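Local coordinates for RmpD (Hexulose-6-phosphate synthase) (Streptococcus mutans, PDB 3EXR), which is an enzyme of the HUMPS family, built as a TIM barrel of eight parallel strands ringed by helices, at residues Pro6-Ala11 against Arg197-Ala202; Gly28-Val33 against Gly207-Phe212. All blocks are in the same frame, centred on the assembly; numbering follows the deposited sequence.

Contact 1 (Pro6-Ala11 against Arg197-Ala202)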
loop_
_atom_site.group_PDB
_atom_site.type_symbol
_atom_site.label_atom_id
_atom_site.label_comp_id
_atom_site.label_asym_id
_atom_site.label_seq_id
_atom_site.Cartn_x
_atom_site.Cartn_y
_atom_site.Cartn_z
ATOM N N PRO A 6 -4.817 11.000 24.877
ATOM C CA PRO A 6 -4.244 10.492 23.619
ATOM C C PRO A 6 -3.591 9.130 23.827
ATOM O O PRO A 6 -2.936 8.913 24.849
ATOM C CB PRO A 6 -3.184 11.532 23.253
ATOM C CG PRO A 6 -3.697 12.831 23.927
ATOM C CD PRO A 6 -4.323 12.344 25.224
ATOM N N ASN A 7 -3.739 8.250 22.829
ATOM C CA ASN A 7 -3.105 6.951 22.837
ATOM C C ASN A 7 -1.626 7.096 22.515
ATOM O O ASN A 7 -1.225 8.010 21.802
ATOM C CB ASN A 7 -3.721 6.052 21.761
ATOM C CG ASN A 7 -5.142 5.612 22.060
ATOM O OD1 ASN A 7 -5.999 5.642 21.155
ATOM N ND2 ASN A 7 -5.406 5.154 23.286
ATOM N N LEU A 8 -0.822 6.181 23.054
ATOM C CA LEU A 8 0.508 5.926 22.579
ATOM C C LEU A 8 0.454 4.662 21.723
ATOM O O LEU A 8 0.062 3.597 22.201
ATOM C CB LEU A 8 1.475 5.701 23.740
ATOM C CG LEU A 8 2.878 5.244 23.309
ATOM C CD1 LEU A 8 3.518 6.152 22.254
ATOM C CD2 LEU A 8 3.794 5.088 24.488
ATOM N N GLN A 9 0.873 4.805 20.474
ATOM C CA GLN A 9 0.933 3.706 19.511
ATOM C C GLN A 9 2.375 3.470 19.119
ATOM O O GLN A 9 3.119 4.422 18.919
ATOM C CB GLN A 9 0.075 4.049 18.308
ATOM C CG GLN A 9 0.194 3.120 17.145
ATOM C CD GLN A 9 -0.900 3.378 16.099
ATOM O OE1 GLN A 9 -1.995 3.770 16.453
ATOM N NE2 GLN A 9 -0.595 3.152 14.836
ATOM N N VAL A 10 2.752 2.196 18.980
ATOM C CA VAL A 10 4.067 1.849 18.437
ATOM C C VAL A 10 3.912 1.196 17.065
ATOM O O VAL A 10 3.134 0.254 16.904
ATOM C CB VAL A 10 4.897 0.909 19.374
ATOM C CG1 VAL A 10 4.199 -0.441 19.596
ATOM C CG2 VAL A 10 6.272 0.674 18.811
ATOM N N ALA A 11 4.608 1.765 16.092
ATOM C CA ALA A 11 4.678 1.220 14.748
ATOM C C ALA A 11 5.850 0.258 14.681
ATOM O O ALA A 11 6.958 0.584 15.120
ATOM C CB ALA A 11 4.890 2.362 13.738
ATOM N N ARG A 197 10.878 3.731 16.087
ATOM C CA ARG A 197 12.253 3.400 16.476
ATOM C C ARG A 197 12.813 4.243 17.621
ATOM O O ARG A 197 13.625 3.765 18.402
ATOM C CB ARG A 197 13.159 3.461 15.243
ATOM C CG ARG A 197 12.849 2.354 14.203
ATOM C CD ARG A 197 13.715 2.495 12.967
ATOM N NE ARG A 197 14.992 1.789 13.098
ATOM C CZ ARG A 197 16.101 2.099 12.416
ATOM N NH1 ARG A 197 16.095 3.104 11.546
ATOM N NH2 ARG A 197 17.217 1.391 12.600
ATOM N N GLY A 198 12.354 5.482 17.745
ATOM C CA GLY A 198 12.723 6.347 18.868
ATOM C C GLY A 198 12.470 5.665 20.199
ATOM O O GLY A 198 13.268 5.797 21.136
ATOM N N ILE A 199 11.371 4.923 20.292
ATOM C CA ILE A 199 11.101 4.150 21.492
ATOM C C ILE A 199 11.669 2.727 21.455
ATOM O O ILE A 199 12.227 2.259 22.444
ATOM C CB ILE A 199 9.596 4.156 21.798
ATOM C CG1 ILE A 199 9.166 5.547 22.270
ATOM C CG2 ILE A 199 9.264 3.157 22.847
ATOM C CD1 ILE A 199 7.707 5.675 22.394
ATOM N N THR A 200 11.531 2.019 20.346
ATOM C CA THR A 200 11.892 0.590 20.356
ATOM C C THR A 200 13.394 0.357 20.283
ATOM O O THR A 200 13.851 -0.699 20.665
ATOM C CB THR A 200 11.202 -0.203 19.223
ATOM O OG1 THR A 200 11.584 0.351 17.968
ATOM C CG2 THR A 200 9.701 -0.124 19.349
ATOM N N GLU A 201 14.146 1.356 19.826
ATOM C CA GLU A 201 15.625 1.286 19.814
ATOM C C GLU A 201 16.266 1.985 21.001
ATOM O O GLU A 201 17.495 2.122 21.044
ATOM C CB GLU A 201 16.180 1.899 18.521
ATOM C CG GLU A 201 15.823 1.123 17.279
ATOM C CD GLU A 201 16.412 1.715 16.014
ATOM O OE1 GLU A 201 16.952 2.853 16.006
ATOM O OE2 GLU A 201 16.334 1.025 14.995
ATOM N N ALA A 202 15.454 2.449 21.943
ATOM C CA ALA A 202 15.985 3.132 23.128
ATOM C C ALA A 202 16.671 2.116 24.019
ATOM O O ALA A 202 16.468 0.913 23.860
ATOM C CB ALA A 202 14.882 3.890 23.898
HETATM O O HOH W 1 9.572 0.052 15.869
#
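Val-10 and Thr-200 touch through one methyl group each, CG2 of the valine lying 3.6 Å from CG2 of the threonine, with the two side chains set at a slant to one another. They join the first barrel strand, 7-12, to the short helix 197-200 that follows the last strand, and so illustrate how the outer face of a TIM-barrel strand receives the helical layer. Thr-200 presents two different surfaces here. With OG1 between the backbone N and the carbonyl carbon (chi1 60°), its methyl faces the strand while its hydroxyl reaches a water 2.9 Å from OG1, as well as forming a weak hydrogen bond with Gly-196 O. The same water donates to the carbonyl of the strand, 2.8 Å from Ala-11 O, so a single water joins the strand's backbone carbonyl to the threonine hydroxyl where the apolar surface ends. Ile-199 adds the second apolar meeting. Its side chain is extended (chi2 172°), carrying CD1 to within 4.2 Å of Leu-8 CD1, two residues along the strand from Val-10. Ala-209 and Phe-212 of helix 205-220 lie against Ile-199 and Leu-8 respectively. Methyl contacts of this kind have little directional preference: the fit between strand and helix rests chiefly on shape and the burial of hydrocarbon, with the water-mediated link as its directional polar element.

Contact 2 (Gly28-Val33 against Gly207-Phe212); sequences GNEVDV and GAARAF
Glu-30 and Arg-210 bring the two backbones together most closely, their CA atoms 5.7 Å apart where the loop leading into strand 33-36 passes beside helix 205-220. In TIM-barrel terms, a turn between the first helix and the second strand meets the last helix of the ring. The packing beneath is aliphatic: Ala-209 CB lies 3.6 Å from Glu-30 CB, and Val-31 CG1 approaches the same alanine methyl at 4.2 Å. The small alanine is consistent with the close approach of the loop; CB of the glutamate rests on it, and the rest of the chain turns to the arginine. That turn is a bend at chi2 (-63°), which swings the carboxylate away from the alanine methyl and toward the arginine chain; the arginine itself runs extended from the helix and bends at chi3 to meet it. The resulting salt bridge is bidentate and side-on, each carboxylate oxygen taking one N-H, with Arg-210 NH2 donating to Glu-30 OE2 at 3.0 Å. The groups are not coplanar, their planes standing 54° apart, and both nitrogens meet their oxygens from above the carboxylate plane. Because Arg-210 is exposed and also touches a crystal neighbour, its pose in solution may differ somewhat. Of the two bonds the one from Arg-210 NE to Glu-30 OE1, also 3.0 Å, is the straighter, at 169°, with the oxygen practically in the guanidinium plane.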
loop_
_atom_site.group_PDB
_atom_site.type_symbol
_atom_site.label_atom_id
_atom_site.label_comp_id
_atom_site.label_asym_id
_atom_site.label_seq_id
_atom_site.Cartn_x
_atom_site.Cartn_y
_atom_site.Cartn_z
ATOM N N GLY A 28 5.174 -3.519 24.479
ATOM C CA GLY A 28 3.748 -3.816 24.425
ATOM C C GLY A 28 2.941 -3.437 25.650
ATOM O O GLY A 28 1.884 -2.832 25.546
ATOM N N ASN A 29 3.449 -3.769 26.822
ATOM C CA ASN A 29 2.713 -3.514 28.045
ATOM C C ASN A 29 2.549 -2.029 28.346
ATOM O O ASN A 29 1.664 -1.631 29.109
ATOM C CB ASN A 29 3.400 -4.214 29.215
ATOM C CG ASN A 29 3.200 -5.718 29.197
ATOM O OD1 ASN A 29 2.363 -6.258 28.439
ATOM N ND2 ASN A 29 3.953 -6.414 30.048
ATOM N N GLU A 30 3.413 -1.215 27.757
ATOM C CA GLU A 30 3.447 0.208 28.052
ATOM C C GLU A 30 2.686 1.076 27.064
ATOM O O GLU A 30 2.508 2.269 27.307
ATOM C CB GLU A 30 4.888 0.689 28.134
ATOM C CG GLU A 30 5.744 -0.065 29.148
ATOM C CD GLU A 30 5.261 0.083 30.589
ATOM O OE1 GLU A 30 4.704 1.146 30.947
ATOM O OE2 GLU A 30 5.447 -0.886 31.369
ATOM N N VAL A 31 2.243 0.491 25.948
ATOM C CA VAL A 31 1.560 1.247 24.901
ATOM C C VAL A 31 0.097 0.875 24.855
ATOM O O VAL A 31 -0.313 -0.135 25.434
ATOM C CB VAL A 31 2.230 1.051 23.491
ATOM C CG1 VAL A 31 3.727 1.359 23.592
ATOM C CG2 VAL A 31 2.003 -0.346 22.937
ATOM N N ASP A 32 -0.687 1.702 24.169
ATOM C CA ASP A 32 -2.125 1.483 24.009
ATOM C C ASP A 32 -2.459 0.766 22.702
ATOM O O ASP A 32 -3.496 0.105 22.598
ATOM C CB ASP A 32 -2.837 2.836 24.031
ATOM C CG ASP A 32 -2.522 3.611 25.266
ATOM O OD1 ASP A 32 -2.807 3.049 26.348
ATOM O OD2 ASP A 32 -1.984 4.737 25.191
ATOM N N VAL A 33 -1.623 0.981 21.695
ATOM C CA VAL A 33 -1.893 0.442 20.351
ATOM C C VAL A 33 -0.588 -0.108 19.734
ATOM O O VAL A 33 0.461 0.541 19.823
ATOM C CB VAL A 33 -2.432 1.548 19.393
ATOM C CG1 VAL A 33 -2.879 0.992 18.075
ATOM C CG2 VAL A 33 -3.537 2.397 20.041
ATOM N N GLY A 207 10.810 1.713 29.440
ATOM C CA GLY A 207 10.958 2.939 30.224
ATOM C C GLY A 207 10.678 4.151 29.346
ATOM O O GLY A 207 9.975 5.062 29.766
ATOM N N ALA A 208 11.169 4.130 28.101
ATOM C CA ALA A 208 10.953 5.245 27.175
ATOM C C ALA A 208 9.483 5.361 26.799
ATOM O O ALA A 208 8.935 6.461 26.779
ATOM C CB ALA A 208 11.842 5.123 25.967
ATOM N N ALA A 209 8.833 4.221 26.595
ATOM C CA ALA A 209 7.403 4.181 26.316
ATOM C C ALA A 209 6.606 4.745 27.487
ATOM O O ALA A 209 5.726 5.589 27.294
ATOM C CB ALA A 209 6.935 2.748 25.976
ATOM N N ARG A 210 6.932 4.306 28.707
ATOM C CA ARG A 210 6.221 4.823 29.873
ATOM C C ARG A 210 6.436 6.326 30.067
ATOM O O ARG A 210 5.506 7.014 30.479
ATOM C CB ARG A 210 6.617 4.062 31.132
ATOM C CG ARG A 210 5.739 4.390 32.299
ATOM C CD ARG A 210 6.226 3.706 33.553
ATOM N NE ARG A 210 6.001 2.272 33.422
ATOM C CZ ARG A 210 6.468 1.359 34.269
ATOM N NH1 ARG A 210 7.151 1.731 35.342
ATOM N NH2 ARG A 210 6.231 0.087 34.070
ATOM N N ALA A 211 7.647 6.826 29.807
ATOM C CA ALA A 211 7.930 8.267 29.973
ATOM C C ALA A 211 7.105 9.085 28.984
ATOM O O ALA A 211 6.610 10.154 29.314
ATOM C CB ALA A 211 9.382 8.546 29.793
ATOM N N PHE A 212 6.929 8.541 27.776
ATOM C CA PHE A 212 6.164 9.201 26.735
ATOM C C PHE A 212 4.697 9.284 27.188
ATOM O O PHE A 212 4.081 10.356 27.128
ATOM C CB PHE A 212 6.314 8.390 25.437
ATOM C CG PHE A 212 5.898 9.113 24.180
ATOM C CD1 PHE A 212 6.850 9.507 23.253
ATOM C CD2 PHE A 212 4.561 9.284 23.872
ATOM C CE1 PHE A 212 6.464 10.135 22.065
ATOM C CE2 PHE A 212 4.173 9.915 22.685
ATOM C CZ PHE A 212 5.140 10.330 21.782
#

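In the fold
Contacts 1 and 2 are neighbours, their centres about 7 Å apart, and each brings a part of the chain's beginning against its end, consistent with a barrel whose first and last elements lie side by side. Two hydrogen bonds tie them directly: Asp-32 OD2 accepts one from Leu-8 N at 2.8 Å, and Val-10 N bonds to Val-33 O at 2.9 Å where strand 7-12 pairs with strand 33-36. Asp-32 OD2 also forms a salt bridge with Lys-213 of helix 205-220. Apolar side chains fill the ground between: Val-31 packs on Leu-8 and Val-10, and Phe-212 on Ile-199. Contact 1 is thus the buried inner part of one seam, and contact 2 its partly buried continuation farther from the chain's centre.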